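PDB 4XJW: sialidase B from Streptococcus pneumoniae serotype 4, which hydrolyses alpha-(2->3)-, alpha-(2->6)- and alpha-(2->8)-glycosidic linkages of terminal sialic acid residues in oligosaccharides, glycoproteins and glycolipids. Local coordinates for residues G283-D289 / A305-G311; I255-K259 / I421-T425. The protein carries 1 engineered substitution. One frame throughout, in Å; residues are numbered along the deposited sequence.

Interaction 1: residues G283-D289 / A305-G311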
ATOM      1  N   GLY A 283      -0.217  -2.262  21.100  1.00 12.37           N
ATOM      2  CA  GLY A 283      -1.208  -2.994  21.870  1.00 14.47           C
ATOM      3  C   GLY A 283      -2.465  -3.392  21.108  1.00 12.59           C
ATOM      4  O   GLY A 283      -3.427  -3.867  21.714  1.00 13.92           O
ATOM      5  N   SER A 284      -2.448  -3.220  19.787  1.00 11.84           N
ATOM      6  CA  SER A 284      -3.618  -3.477  18.941  1.00 10.84           C
ATOM      7  C   SER A 284      -3.556  -4.804  18.217  1.00  9.74           C
ATOM      8  O   SER A 284      -2.488  -5.249  17.789  1.00 12.40           O
ATOM      9  CB  SER A 284      -3.768  -2.369  17.902  1.00 12.30           C
ATOM     10  OG  SER A 284      -4.900  -2.597  17.070  1.00 11.25           O
ATOM     11  N   ALA A 285      -4.718  -5.436  18.073  1.00 12.20           N
ATOM     12  CA  ALA A 285      -4.857  -6.569  17.156  1.00 12.58           C
ATOM     13  C   ALA A 285      -4.881  -6.018  15.726  1.00 12.53           C
ATOM     14  O   ALA A 285      -5.151  -4.832  15.507  1.00 12.32           O
ATOM     15  CB  ALA A 285      -6.123  -7.349  17.474  1.00 11.64           C
ATOM     16  N   SER A 286      -4.579  -6.865  14.748  1.00 10.67           N
ATOM     17  CA  SER A 286      -4.579  -6.410  13.367  1.00 10.95           C
ATOM     18  C   SER A 286      -4.814  -7.551  12.387  1.00 10.09           C
ATOM     19  O   SER A 286      -4.685  -8.728  12.731  1.00 12.37           O
ATOM     20  CB  SER A 286      -3.274  -5.685  13.026  1.00 10.92           C
ATOM     21  OG  SER A 286      -2.150  -6.558  13.166  1.00 12.62           O
ATOM     22  N   PHE A 287      -5.173  -7.177  11.163  1.00 10.53           N
ATOM     23  CA  PHE A 287      -5.167  -8.106  10.036  1.00 10.66           C
ATOM     24  C   PHE A 287      -4.106  -7.620   9.074  1.00 12.01           C
ATOM     25  O   PHE A 287      -3.793  -6.437   9.047  1.00 14.54           O
ATOM     26  CB  PHE A 287      -6.517  -8.141   9.324  1.00 11.22           C
ATOM     27  CG  PHE A 287      -7.668  -8.518  10.219  1.00  9.57           C
ATOM     28  CD1 PHE A 287      -8.375  -7.535  10.912  1.00 10.70           C
ATOM     29  CD2 PHE A 287      -8.056  -9.847  10.352  1.00 11.58           C
ATOM     30  CE1 PHE A 287      -9.448  -7.882  11.730  1.00 11.22           C
ATOM     31  CE2 PHE A 287      -9.120 -10.205  11.177  1.00 13.83           C
ATOM     32  CZ  PHE A 287      -9.812  -9.212  11.870  1.00 11.96           C
ATOM     33  N   ILE A 288      -3.536  -8.517   8.284  1.00 11.22           N
ATOM     34  CA  ILE A 288      -2.495  -8.083   7.359  1.00 10.99           C
ATOM     35  C   ILE A 288      -2.393  -9.062   6.198  1.00 11.74           C
ATOM     36  O   ILE A 288      -2.522 -10.260   6.408  1.00 13.64           O
ATOM     37  CB  ILE A 288      -1.149  -7.887   8.110  1.00 10.20           C
ATOM     38  CG1 ILE A 288      -0.016  -7.512   7.141  1.00  9.67           C
ATOM     39  CG2 ILE A 288      -0.807  -9.139   8.944  1.00 15.86           C
ATOM     40  CD1 ILE A 288       1.227  -6.969   7.849  1.00 11.65           C
ATOM     41  N   ASP A 289      -2.210  -8.536   4.979  1.00 11.19           N
ATOM     42  CA  ASP A 289      -2.014  -9.357   3.770  1.00 11.48           C
ATOM     43  C   ASP A 289      -3.251 -10.146   3.365  1.00 14.82           C
ATOM     44  O   ASP A 289      -3.475 -11.261   3.834  1.00 16.90           O
ATOM     45  CB  ASP A 289      -0.795 -10.296   3.901  1.00 10.82           C
ATOM     46  CG  ASP A 289       0.515  -9.542   3.988  1.00 13.26           C
ATOM     47  OD1 ASP A 289       0.513  -8.309   3.786  1.00 12.75           O
ATOM     48  OD2 ASP A 289       1.559 -10.175   4.269  1.00 15.48           O
ATOM     49  N   ALA A 305      -7.054 -13.451   5.029  1.00  9.35           N
ATOM     50  CA  ALA A 305      -6.025 -12.533   5.538  1.00 10.47           C
ATOM     51  C   ALA A 305      -5.313 -13.144   6.735  1.00 10.72           C
ATOM     52  O   ALA A 305      -5.856 -14.024   7.392  1.00 11.81           O
ATOM     53  CB  ALA A 305      -6.634 -11.173   5.919  1.00 11.31           C
ATOM     54  N   ASP A 306      -4.108 -12.678   7.030  1.00 10.36           N
ATOM     55  CA  ASP A 306      -3.482 -13.076   8.288  1.00 12.22           C
ATOM     56  C   ASP A 306      -4.179 -12.344   9.427  1.00 11.16           C
ATOM     57  O   ASP A 306      -4.599 -11.195   9.259  1.00 11.28           O
ATOM     58  CB  ASP A 306      -2.007 -12.683   8.356  1.00 12.76           C
ATOM     59  CG  ASP A 306      -1.164 -13.245   7.219  1.00 16.08           C
ATOM     60  OD1 ASP A 306      -1.487 -14.313   6.665  1.00 14.54           O
ATOM     61  OD2 ASP A 306      -0.136 -12.597   6.906  1.00 16.81           O
ATOM     62  N   VAL A 307      -4.271 -12.996  10.587  1.00 11.43           N
ATOM     63  CA  VAL A 307      -4.794 -12.338  11.789  1.00 11.00           C
ATOM     64  C   VAL A 307      -3.721 -12.317  12.856  1.00 12.89           C
ATOM     65  O   VAL A 307      -3.098 -13.345  13.136  1.00 13.35           O
ATOM     66  CB  VAL A 307      -6.018 -13.065  12.357  1.00 19.03           C
ATOM     67  CG1 VAL A 307      -6.679 -12.207  13.437  1.00 16.31           C
ATOM     68  CG2 VAL A 307      -6.992 -13.363  11.254  1.00 18.30           C
ATOM     69  N   MET A 308      -3.522 -11.145  13.451  1.00 11.49           N
ATOM     70  CA  MET A 308      -2.546 -10.942  14.521  1.00 11.93           C
ATOM     71  C   MET A 308      -3.227 -10.537  15.820  1.00 14.95           C
ATOM     72  O   MET A 308      -3.958  -9.547  15.867  1.00 12.74           O
ATOM     73  CB  MET A 308      -1.570  -9.842  14.125  1.00 15.04           C
ATOM     74  CG  MET A 308      -0.775 -10.131  12.869  1.00 15.81           C
ATOM     75  SD  MET A 308       0.430 -11.449  13.124  1.00 18.74           S
ATOM     76  CE  MET A 308       1.101 -11.597  11.467  1.00 23.63           C
ATOM     77  N   PRO A 309      -2.984 -11.295  16.897  1.00 14.63           N
ATOM     78  CA  PRO A 309      -3.453 -10.883  18.219  1.00 13.75           C
ATOM     79  C   PRO A 309      -2.799  -9.574  18.660  1.00 12.67           C
ATOM     80  O   PRO A 309      -1.812  -9.123  18.065  1.00 13.22           O
ATOM     81  CB  PRO A 309      -2.978 -12.026  19.127  1.00 13.85           C
ATOM     82  CG  PRO A 309      -2.824 -13.211  18.207  1.00 18.91           C
ATOM     83  CD  PRO A 309      -2.297 -12.595  16.939  1.00 16.86           C
ATOM     84  N   ALA A 310      -3.354  -8.970  19.705  1.00 13.49           N
ATOM     85  CA  ALA A 310      -2.847  -7.700  20.213  1.00 13.64           C
ATOM     86  C   ALA A 310      -1.331  -7.705  20.394  1.00 12.69           C
ATOM     87  O   ALA A 310      -0.777  -8.584  21.045  1.00 14.64           O
ATOM     88  CB  ALA A 310      -3.532  -7.334  21.509  1.00 16.06           C
ATOM     89  N   GLY A 311      -0.679  -6.720  19.792  1.00 12.76           N
ATOM     90  CA  GLY A 311       0.748  -6.521  19.943  1.00 15.17           C
ATOM     91  C   GLY A 311       1.613  -7.521  19.203  1.00 17.02           C
ATOM     92  O   GLY A 311       2.819  -7.565  19.422  1.00 17.19           O
TER
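These two segments form the open end of an antiparallel beta hairpin, strands 286-294 and 301-308, within one blade of the sialidase beta-propeller. The strand axes approach to 4.7 Å, their directions 148° apart. Ser286 and Met308 form a hydrogen-bonded pair (Met308 N to Ser286 O 2.8 Å), as do Ile288 and Asp306 (Ile288 N to Asp306 O 3.0 Å); Phe287 and Val307 are the non-hydrogen-bonded pair between them. Past the strands, Gly311 N reaches Ser284 O at 3.1 Å, its positive phi suiting a glycine, and Ser284 (chi1 t) turns OG back onto Ala285 O, a 2.7 Å hydrogen bond.

One face carries Ser286, Ile288, Asp306 and Met308. Ile288, with both chi angles t, lays CG2 3.8 Å from Asp306 CB and 4.0 Å from Met308 CE, since Met308 (m, m, t) folds back along the sheet toward it. Ser286 in the p rotamer sets OG 3.5 Å from Met308 CB and hydrogen-bonds Ser233. On the opposite face Phe287 (m) touches Val307 (t), CD2 to CG2 3.8 Å, and its ring stacks on Phe260 and meets Phe436 edge-to-face.

The hairpin borders the probable active site: by nearest side-chain atoms, Ile288 is about 4 Å from Asp232, the proton acceptor by similarity, and Asp289 about 5 Å from Glu503, a predicted active-site residue. Asp306 OD1 accepts a hydrogen bond from Leu452 N; with both aspartates in m rotamers, Asp306 OD2 stands 4.0 Å from Asp289 OD2, a close approach of like charges.

Interaction 2: residues I255-K259 / I421-T425; sequences IFAMK and IAMTT
A beta bulge at Ala257 and Met258, opposite Ile239, where the chain turns a corner after strand 255-256, meets the face of a strand in another sheet, joined by van der Waals contacts alone. Ile255 (phi/psi -127/171) and Phe256 (-95/137) are extended and lie clear of 421-425. Ile255 pairs by backbone with Thr241 of strand 237-244. The corner falls at Ala257 (-92/-38); its CA is 7.2 Å from that of Thr424, and its CB points sideways, 4.4 Å from Thr424 CG2, while Ala257 O is 3.9 Å from the same methyl.

Met258 returns to extended geometry (-141/132), with CB directed toward 421-425. Its m, t, t rotamer stretches the side chain across the gap, and 69 Å² of the residue is covered by 421-425, out of 169 Å² summed over both sides. The terminal methyl CE lies 3.6 Å from Ala422 O, 4.2 Å from Ala422 CB, 3.8 Å from Thr424 N and 3.9 Å from Thr424 CG2. Lys259 (-150/154) takes no part and forms a salt bridge with Glu265.

Segment 421-425 is extended throughout, phi -117 to -132° and psi 134 to 162°. Ala422 and Thr424 direct CB toward the bulge; Met423 directs CB away, and its side chain touches Ile302 and Leu304 of strand 301-308. Thr424 (chi1 t) presents CG2 to the contact, while OG1 hydrogen-bonds Glu434 O within the second BNR repeat. This is a classic bulge whose methionine reaches from one blade of the sialidase propeller to the next.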
ATOM      1  N   ILE A 255     -15.611  -0.441   2.298  1.00  8.75           N
ATOM      2  CA  ILE A 255     -16.177  -1.042   3.502  1.00  9.61           C
ATOM      3  C   ILE A 255     -15.106  -1.924   4.102  1.00 11.52           C
ATOM      4  O   ILE A 255     -14.069  -2.155   3.465  1.00 12.08           O
ATOM      5  CB  ILE A 255     -17.447  -1.882   3.215  1.00 10.99           C
ATOM      6  CG1 ILE A 255     -17.136  -3.071   2.287  1.00 10.50           C
ATOM      7  CG2 ILE A 255     -18.528  -0.987   2.662  1.00 12.23           C
ATOM      8  CD1 ILE A 255     -18.282  -4.080   2.154  1.00 16.29           C
ATOM      9  N   PHE A 256     -15.340  -2.426   5.313  1.00 10.00           N
ATOM     10  CA  PHE A 256     -14.395  -3.376   5.901  1.00  9.73           C
ATOM     11  C   PHE A 256     -14.809  -4.811   5.639  1.00 10.95           C
ATOM     12  O   PHE A 256     -15.983  -5.163   5.774  1.00 12.61           O
ATOM     13  CB  PHE A 256     -14.233  -3.183   7.419  1.00 10.50           C
ATOM     14  CG  PHE A 256     -13.666  -1.857   7.813  1.00 10.35           C
ATOM     15  CD1 PHE A 256     -12.370  -1.502   7.450  1.00 12.15           C
ATOM     16  CD2 PHE A 256     -14.412  -0.965   8.569  1.00 11.45           C
ATOM     17  CE1 PHE A 256     -11.850  -0.265   7.819  1.00  9.47           C
ATOM     18  CE2 PHE A 256     -13.901   0.261   8.942  1.00 15.18           C
ATOM     19  CZ  PHE A 256     -12.617   0.616   8.569  1.00 13.28           C
ATOM     20  N   ALA A 257     -13.825  -5.631   5.279  1.00  9.94           N
ATOM     21  CA  ALA A 257     -13.983  -7.077   5.195  1.00 10.13           C
ATOM     22  C   ALA A 257     -13.602  -7.752   6.508  1.00  8.06           C
ATOM     23  O   ALA A 257     -14.229  -8.742   6.911  1.00 11.35           O
ATOM     24  CB  ALA A 257     -13.165  -7.650   4.045  1.00  8.91           C
ATOM     25  N   MET A 258     -12.556  -7.242   7.157  1.00 10.68           N
ATOM     26  CA  MET A 258     -12.139  -7.719   8.479  1.00 10.82           C
ATOM     27  C   MET A 258     -11.701  -6.523   9.297  1.00 11.93           C
ATOM     28  O   MET A 258     -10.919  -5.688   8.825  1.00 10.79           O
ATOM     29  CB  MET A 258     -10.970  -8.715   8.380  1.00  9.88           C
ATOM     30  CG  MET A 258     -11.299 -10.006   7.644  1.00 10.35           C
ATOM     31  SD  MET A 258      -9.929 -11.175   7.716  1.00 14.73           S
ATOM     32  CE  MET A 258     -10.564 -12.465   6.645  1.00 11.19           C
ATOM     33  N   LYS A 259     -12.196  -6.437  10.527  1.00 11.26           N
ATOM     34  CA  LYS A 259     -11.854  -5.317  11.386  1.00 12.40           C
ATOM     35  C   LYS A 259     -11.867  -5.730  12.845  1.00 11.94           C
ATOM     36  O   LYS A 259     -12.560  -6.682  13.236  1.00 14.09           O
ATOM     37  CB  LYS A 259     -12.836  -4.173  11.182  1.00 18.34           C
ATOM     38  CG  LYS A 259     -14.200  -4.472  11.770  1.00 18.72           C
ATOM     39  CD  LYS A 259     -15.118  -3.273  11.684  1.00 24.87           C
ATOM     40  CE  LYS A 259     -14.411  -2.064  12.238  1.00 23.01           C
ATOM     41  NZ  LYS A 259     -15.259  -0.841  12.254  1.00 32.36           N
ATOM     42  N   ILE A 421      -4.509 -17.545  10.097  1.00 12.08           N
ATOM     43  CA  ILE A 421      -5.167 -17.175   8.843  1.00 10.85           C
ATOM     44  C   ILE A 421      -6.663 -17.253   9.066  1.00 13.67           C
ATOM     45  O   ILE A 421      -7.149 -18.219   9.652  1.00 13.96           O
ATOM     46  CB  ILE A 421      -4.781 -18.107   7.675  1.00 12.10           C
ATOM     47  CG1 ILE A 421      -3.285 -18.021   7.394  1.00 14.63           C
ATOM     48  CG2 ILE A 421      -5.554 -17.743   6.398  1.00 15.89           C
ATOM     49  CD1 ILE A 421      -2.813 -18.921   6.246  1.00 17.94           C
ATOM     50  N   ALA A 422      -7.391 -16.234   8.616  1.00 10.54           N
ATOM     51  CA  ALA A 422      -8.850 -16.271   8.696  1.00 11.69           C
ATOM     52  C   ALA A 422      -9.441 -16.098   7.321  1.00 12.42           C
ATOM     53  O   ALA A 422      -8.770 -15.601   6.423  1.00 11.22           O
ATOM     54  CB  ALA A 422      -9.366 -15.206   9.617  1.00 14.76           C
ATOM     55  N   MET A 423     -10.711 -16.473   7.188  1.00 11.85           N
ATOM     56  CA  MET A 423     -11.431 -16.316   5.932  1.00 12.24           C
ATOM     57  C   MET A 423     -12.762 -15.627   6.188  1.00 12.30           C
ATOM     58  O   MET A 423     -13.356 -15.793   7.255  1.00 14.06           O
ATOM     59  CB  MET A 423     -11.647 -17.677   5.269  1.00 16.71           C
ATOM     60  CG  MET A 423     -12.661 -18.555   5.938  1.00 23.41           C
ATOM     61  SD  MET A 423     -13.093 -19.981   4.920  1.00 23.73           S
ATOM     62  CE  MET A 423     -12.948 -19.355   3.295  1.00 20.44           C
ATOM     63  N   THR A 424     -13.207 -14.819   5.226  1.00 10.39           N
ATOM     64  CA  THR A 424     -14.559 -14.303   5.237  1.00 12.42           C
ATOM     65  C   THR A 424     -15.126 -14.515   3.846  1.00 12.76           C
ATOM     66  O   THR A 424     -14.371 -14.763   2.893  1.00 12.88           O
ATOM     67  CB  THR A 424     -14.630 -12.808   5.655  1.00 11.86           C
ATOM     68  OG1 THR A 424     -16.005 -12.396   5.663  1.00 15.71           O
ATOM     69  CG2 THR A 424     -13.842 -11.912   4.696  1.00 11.62           C
ATOM     70  N   THR A 425     -16.448 -14.456   3.742  1.00 10.49           N
ATOM     71  CA  THR A 425     -17.122 -14.629   2.465  1.00 12.88           C
ATOM     72  C   THR A 425     -18.108 -13.501   2.247  1.00 12.41           C
ATOM     73  O   THR A 425     -18.550 -12.853   3.190  1.00 10.91           O
ATOM     74  CB  THR A 425     -17.893 -15.957   2.372  1.00 12.87           C
ATOM     75  OG1 THR A 425     -19.010 -15.927   3.269  1.00 21.46           O
ATOM     76  CG2 THR A 425     -16.997 -17.152   2.705  1.00 14.24           C
TER

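Both contacts are buried and reach the same sheet: strand 301-308, half of the hairpin of interaction 1, is flanked on its other side by strand 420-426 of interaction 2, with Ala305 O 3.0 Å from Ala422 N, a probable hydrogen bond. Interaction 1 is a pairing within a blade, dominated by backbone hydrogen bonds and burying 550 Å²; interaction 2 bridges two sheets by van der Waals contact alone, methyls against backbone and side chains. They meet at Met258, whose SD is 3.5 Å from Phe287 CD2, and again where Val307 CG2 lies 3.4 Å from Ala422 CB. Ile288 and Asp289 of interaction 1 lie beside the probable active site; interaction 2 lies away from it.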